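Local coordinates for encapsidation protein (Bacillus phage phi29, PDB 5HD9) that probably hydrolyses ATP as the motor ATPase that drives phage DNA into the empty prohead during packaging, at residues 47-55 and 119-130. Numbering follows the deposited sequence.
Sequences IYVRRYKPE and REKDNSNYIPNE
At the C-terminal ends of two neighbouring parallel strands of the ASCE-type P-loop ATPase fold, Arg-51 and Tyr-52, just past strand 45-50, meet the loop that follows strand 109-115. Arg-51 grips the carboxylate of Glu-130 side-on with two nitrogens: NE to OE2 is 2.8 Å and nearly straight (174°), while NH2 reaches the syn lone pair of OE1 at 2.6 Å. OE2 also accepts the backbone N of Ile-127 on its anti lone pair, 2.9 Å away, so the carboxylate ties the arginine to its own turn. Arg-51 leaves its backbone extended (chi1 176°), its CG lying over the centre of the Tyr-52 ring; a bend at chi3 turns NH2 to the edge of the Tyr-126 ring, the guanidinium almost perpendicular to it. Arg-119, folded back at chi2 and chi3, has CG over the centre of one face of the Tyr-126 ring and also over one face of the Arg-51 guanidinium, toward its rim, in the corner these groups form. Water 1 accepts from NH1 of both arginines and donates to Glu-55 OE2, linking the like charges to an acid. Tyr-52 OH gives a 2.8 Å hydrogen bond to Asn-125 O from above the carbonyl plane, and its CE1 lies 3.8 Å from Ile-127 CG1. Outside the pair, Arg-51 NH2 also bonds Phe-117 O, and Glu-130 OE1 takes the hydroxyl of Tyr-163 in helix 162-167. The contact thus joins the exit of strand 45-50, flanked by strands 87-94 and 109-115, to the first turn of helix 130-141, whose Leu-137 packs on Val-49.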
loop_
_atom_site.group_PDB
_atom_site.type_symbol
_atom_site.label_atom_id
_atom_site.label_comp_id
_atom_site.label_asym_id
_atom_site.label_seq_id
_atom_site.Cartn_x
_atom_site.Cartn_y
_atom_site.Cartn_z
ATOM N N ILE A 47 -1.881 -2.286 -7.141
ATOM C CA ILE A 47 -3.215 -2.224 -6.566
ATOM C C ILE A 47 -3.212 -1.328 -5.335
ATOM O O ILE A 47 -2.394 -1.491 -4.431
ATOM C CB ILE A 47 -3.746 -3.625 -6.189
ATOM C CG1 ILE A 47 -3.816 -4.503 -7.442
ATOM C CG2 ILE A 47 -5.124 -3.512 -5.531
ATOM C CD1 ILE A 47 -4.345 -5.894 -7.208
ATOM N N TYR A 48 -4.134 -0.373 -5.331
ATOM C CA TYR A 48 -4.352 0.514 -4.199
ATOM C C TYR A 48 -5.555 -0.009 -3.421
ATOM O O TYR A 48 -6.676 -0.034 -3.933
ATOM C CB TYR A 48 -4.572 1.950 -4.682
ATOM C CG TYR A 48 -4.781 2.981 -3.594
ATOM C CD1 TYR A 48 -3.781 3.267 -2.678
ATOM C CD2 TYR A 48 -5.971 3.693 -3.509
ATOM C CE1 TYR A 48 -3.968 4.219 -1.691
ATOM C CE2 TYR A 48 -6.166 4.645 -2.530
ATOM C CZ TYR A 48 -5.163 4.906 -1.626
ATOM O OH TYR A 48 -5.361 5.856 -0.650
ATOM N N VAL A 49 -5.310 -0.452 -2.195
ATOM C CA VAL A 49 -6.353 -1.043 -1.369
ATOM C C VAL A 49 -6.755 -0.095 -0.248
ATOM O O VAL A 49 -5.908 0.507 0.415
ATOM C CB VAL A 49 -5.897 -2.386 -0.761
ATOM C CG1 VAL A 49 -6.996 -2.998 0.107
ATOM C CG2 VAL A 49 -5.492 -3.354 -1.862
ATOM N N ARG A 50 -8.063 0.041 -0.069
ATOM C CA ARG A 50 -8.633 0.664 1.115
ATOM C C ARG A 50 -9.657 -0.317 1.669
ATOM O O ARG A 50 -10.169 -1.155 0.932
ATOM C CB ARG A 50 -9.268 2.015 0.780
ATOM C CG ARG A 50 -8.286 3.035 0.201
ATOM C CD ARG A 50 -7.227 3.441 1.217
ATOM N NE ARG A 50 -7.818 4.136 2.359
ATOM C CZ ARG A 50 -7.937 5.459 2.463
ATOM N NH1 ARG A 50 -7.497 6.262 1.501
ATOM N NH2 ARG A 50 -8.501 5.982 3.542
ATOM N N ARG A 51 -9.940 -0.233 2.963
ATOM C CA ARG A 51 -10.799 -1.219 3.609
ATOM C C ARG A 51 -12.234 -1.151 3.101
ATOM O O ARG A 51 -12.809 -2.169 2.704
ATOM C CB ARG A 51 -10.778 -1.028 5.125
ATOM C CG ARG A 51 -11.714 -1.958 5.876
ATOM C CD ARG A 51 -11.460 -1.908 7.372
ATOM N NE ARG A 51 -10.170 -2.507 7.705
ATOM C CZ ARG A 51 -9.042 -1.831 7.913
ATOM N NH1 ARG A 51 -9.013 -0.506 7.850
ATOM N NH2 ARG A 51 -7.929 -2.494 8.194
ATOM N N TYR A 52 -12.803 0.051 3.112
ATOM C CA TYR A 52 -14.205 0.241 2.759
ATOM C C TYR A 52 -14.380 1.180 1.566
ATOM O O TYR A 52 -13.527 2.022 1.289
ATOM C CB TYR A 52 -14.980 0.774 3.966
ATOM C CG TYR A 52 -15.036 -0.195 5.126
ATOM C CD1 TYR A 52 -15.547 -1.476 4.960
ATOM C CD2 TYR A 52 -14.598 0.176 6.391
ATOM C CE1 TYR A 52 -15.605 -2.366 6.017
ATOM C CE2 TYR A 52 -14.652 -0.707 7.452
ATOM C CZ TYR A 52 -15.156 -1.976 7.260
ATOM O OH TYR A 52 -15.213 -2.860 8.315
ATOM N N LYS A 53 -15.503 1.023 0.876
ATOM C CA LYS A 53 -15.806 1.793 -0.330
ATOM C C LYS A 53 -15.762 3.319 -0.167
ATOM O O LYS A 53 -15.256 4.011 -1.050
ATOM C CB LYS A 53 -17.187 1.392 -0.857
ATOM C CG LYS A 53 -17.243 -0.028 -1.382
ATOM C CD LYS A 53 -18.591 -0.336 -2.004
ATOM C CE LYS A 53 -18.451 -1.326 -3.146
ATOM N NZ LYS A 53 -19.765 -1.723 -3.733
ATOM N N PRO A 54 -16.310 3.859 0.937
ATOM C CA PRO A 54 -16.286 5.322 1.057
ATOM C C PRO A 54 -14.881 5.913 1.087
ATOM O O PRO A 54 -14.704 7.089 0.765
ATOM C CB PRO A 54 -17.008 5.574 2.387
ATOM C CG PRO A 54 -16.884 4.290 3.126
ATOM C CD PRO A 54 -17.013 3.247 2.076
ATOM N N GLU A 55 -13.898 5.104 1.463
ATOM C CA GLU A 55 -12.514 5.557 1.508
ATOM C C GLU A 55 -11.970 5.786 0.100
ATOM O O GLU A 55 -10.910 6.391 -0.075
ATOM C CB GLU A 55 -11.654 4.542 2.260
ATOM C CG GLU A 55 -12.177 4.225 3.651
ATOM C CD GLU A 55 -11.220 3.373 4.456
ATOM O OE1 GLU A 55 -10.117 3.860 4.783
ATOM O OE2 GLU A 55 -11.574 2.217 4.764
ATOM N N ARG A 119 -7.682 0.419 11.761
ATOM C CA ARG A 119 -8.944 1.088 12.041
ATOM C C ARG A 119 -8.664 2.140 13.103
ATOM O O ARG A 119 -8.536 1.830 14.288
ATOM C CB ARG A 119 -10.019 0.101 12.489
ATOM C CG ARG A 119 -10.688 -0.640 11.344
ATOM C CD ARG A 119 -11.462 0.296 10.414
ATOM N NE ARG A 119 -12.652 0.859 11.043
ATOM C CZ ARG A 119 -13.393 1.824 10.507
ATOM N NH1 ARG A 119 -13.063 2.352 9.335
ATOM N NH2 ARG A 119 -14.464 2.269 11.147
ATOM N N GLU A 120 -8.591 3.389 12.651
ATOM C CA GLU A 120 -7.856 4.430 13.357
ATOM C C GLU A 120 -8.758 5.459 14.023
ATOM O O GLU A 120 -9.373 6.259 13.319
ATOM C CB GLU A 120 -6.916 5.147 12.366
ATOM C CG GLU A 120 -6.222 6.414 12.905
ATOM C CD GLU A 120 -5.809 7.394 11.809
ATOM O OE1 GLU A 120 -6.259 7.246 10.650
ATOM O OE2 GLU A 120 -5.021 8.318 12.111
ATOM N N LYS A 121 -8.868 5.457 15.352
ATOM C CA LYS A 121 -8.526 4.347 16.242
ATOM C C LYS A 121 -9.867 3.810 16.697
ATOM O O LYS A 121 -9.970 2.761 17.342
ATOM C CB LYS A 121 -7.688 4.805 17.456
ATOM C CG LYS A 121 -6.977 6.147 17.288
ATOM C CD LYS A 121 -5.857 6.039 16.267
ATOM C CE LYS A 121 -4.525 5.684 16.899
ATOM N NZ LYS A 121 -3.758 6.903 17.261
ATOM N N ASP A 122 -10.898 4.557 16.309
ATOM C CA ASP A 122 -12.126 4.694 17.081
ATOM C C ASP A 122 -12.811 3.377 17.420
ATOM O O ASP A 122 -13.421 3.248 18.485
ATOM C CB ASP A 122 -13.101 5.603 16.329
ATOM C CG ASP A 122 -13.895 6.499 17.257
ATOM O OD1 ASP A 122 -14.451 5.989 18.250
ATOM O OD2 ASP A 122 -13.950 7.719 16.997
ATOM N N ASN A 123 -12.700 2.397 16.532
ATOM C CA ASN A 123 -13.371 1.127 16.750
ATOM C C ASN A 123 -12.774 0.010 15.912
ATOM O O ASN A 123 -12.458 0.198 14.737
ATOM C CB ASN A 123 -14.867 1.274 16.446
ATOM C CG ASN A 123 -15.645 -0.008 16.680
ATOM O OD1 ASN A 123 -15.121 -0.977 17.232
ATOM N ND2 ASN A 123 -16.911 -0.013 16.272
ATOM N N SER A 124 -12.638 -1.163 16.522
ATOM C CA SER A 124 -12.141 -2.338 15.822
ATOM C C SER A 124 -13.200 -2.857 14.849
ATOM O O SER A 124 -13.641 -4.004 14.935
ATOM C CB SER A 124 -11.735 -3.426 16.819
ATOM O OG SER A 124 -10.475 -3.132 17.403
ATOM N N ASN A 125 -13.609 -1.985 13.933
ATOM C CA ASN A 125 -14.529 -2.344 12.869
ATOM C C ASN A 125 -13.724 -2.843 11.672
ATOM O O ASN A 125 -13.768 -2.271 10.581
ATOM C CB ASN A 125 -15.411 -1.148 12.494
ATOM C CG ASN A 125 -16.368 -1.451 11.352
ATOM O OD1 ASN A 125 -16.762 -2.597 11.141
ATOM N ND2 ASN A 125 -16.738 -0.416 10.603
ATOM N N TYR A 126 -12.953 -3.898 11.904
ATOM C CA TYR A 126 -12.253 -4.582 10.829
ATOM C C TYR A 126 -13.219 -5.538 10.149
ATOM O O TYR A 126 -14.243 -5.912 10.722
ATOM C CB TYR A 126 -11.037 -5.349 11.356
ATOM C CG TYR A 126 -9.916 -4.473 11.866
ATOM C CD1 TYR A 126 -8.949 -3.980 10.999
ATOM C CD2 TYR A 126 -9.816 -4.151 13.212
ATOM C CE1 TYR A 126 -7.919 -3.185 11.458
ATOM C CE2 TYR A 126 -8.791 -3.355 13.681
ATOM C CZ TYR A 126 -7.843 -2.875 12.799
ATOM O OH TYR A 126 -6.817 -2.080 13.255
ATOM N N ILE A 127 -12.891 -5.933 8.928
ATOM C CA ILE A 127 -13.676 -6.931 8.217
ATOM C C ILE A 127 -13.452 -8.290 8.889
ATOM O O ILE A 127 -12.350 -8.576 9.350
ATOM C CB ILE A 127 -13.287 -6.975 6.720
ATOM C CG1 ILE A 127 -13.659 -5.651 6.047
ATOM C CG2 ILE A 127 -13.976 -8.125 6.002
ATOM C CD1 ILE A 127 -12.874 -5.353 4.788
ATOM N N PRO A 128 -14.507 -9.117 8.993
ATOM C CA PRO A 128 -14.277 -10.458 9.551
ATOM C C PRO A 128 -13.283 -11.270 8.723
ATOM O O PRO A 128 -13.429 -11.351 7.504
ATOM C CB PRO A 128 -15.670 -11.106 9.531
ATOM C CG PRO A 128 -16.575 -10.155 8.798
ATOM C CD PRO A 128 -15.939 -8.809 8.852
ATOM N N ASN A 129 -12.289 -11.858 9.386
ATOM C CA ASN A 129 -11.223 -12.583 8.700
ATOM C C ASN A 129 -10.594 -11.714 7.619
ATOM O O ASN A 129 -10.325 -12.174 6.508
ATOM C CB ASN A 129 -11.758 -13.881 8.093
ATOM C CG ASN A 129 -12.374 -14.798 9.131
ATOM O OD1 ASN A 129 -13.449 -14.520 9.661
ATOM N ND2 ASN A 129 -11.695 -15.901 9.423
ATOM N N GLU A 130 -10.373 -10.449 7.957
ATOM C CA GLU A 130 -9.808 -9.484 7.022
ATOM C C GLU A 130 -8.401 -9.868 6.585
ATOM O O GLU A 130 -8.039 -9.686 5.426
ATOM C CB GLU A 130 -9.788 -8.091 7.650
ATOM C CG GLU A 130 -9.235 -7.013 6.745
ATOM C CD GLU A 130 -9.187 -5.664 7.426
ATOM O OE1 GLU A 130 -8.122 -5.009 7.382
ATOM O OE2 GLU A 130 -10.217 -5.256 8.005
HETATM O O HOH W 1 -10.892 1.879 7.381
HETATM O O HOH W 2 -17.637 -3.340 8.913
#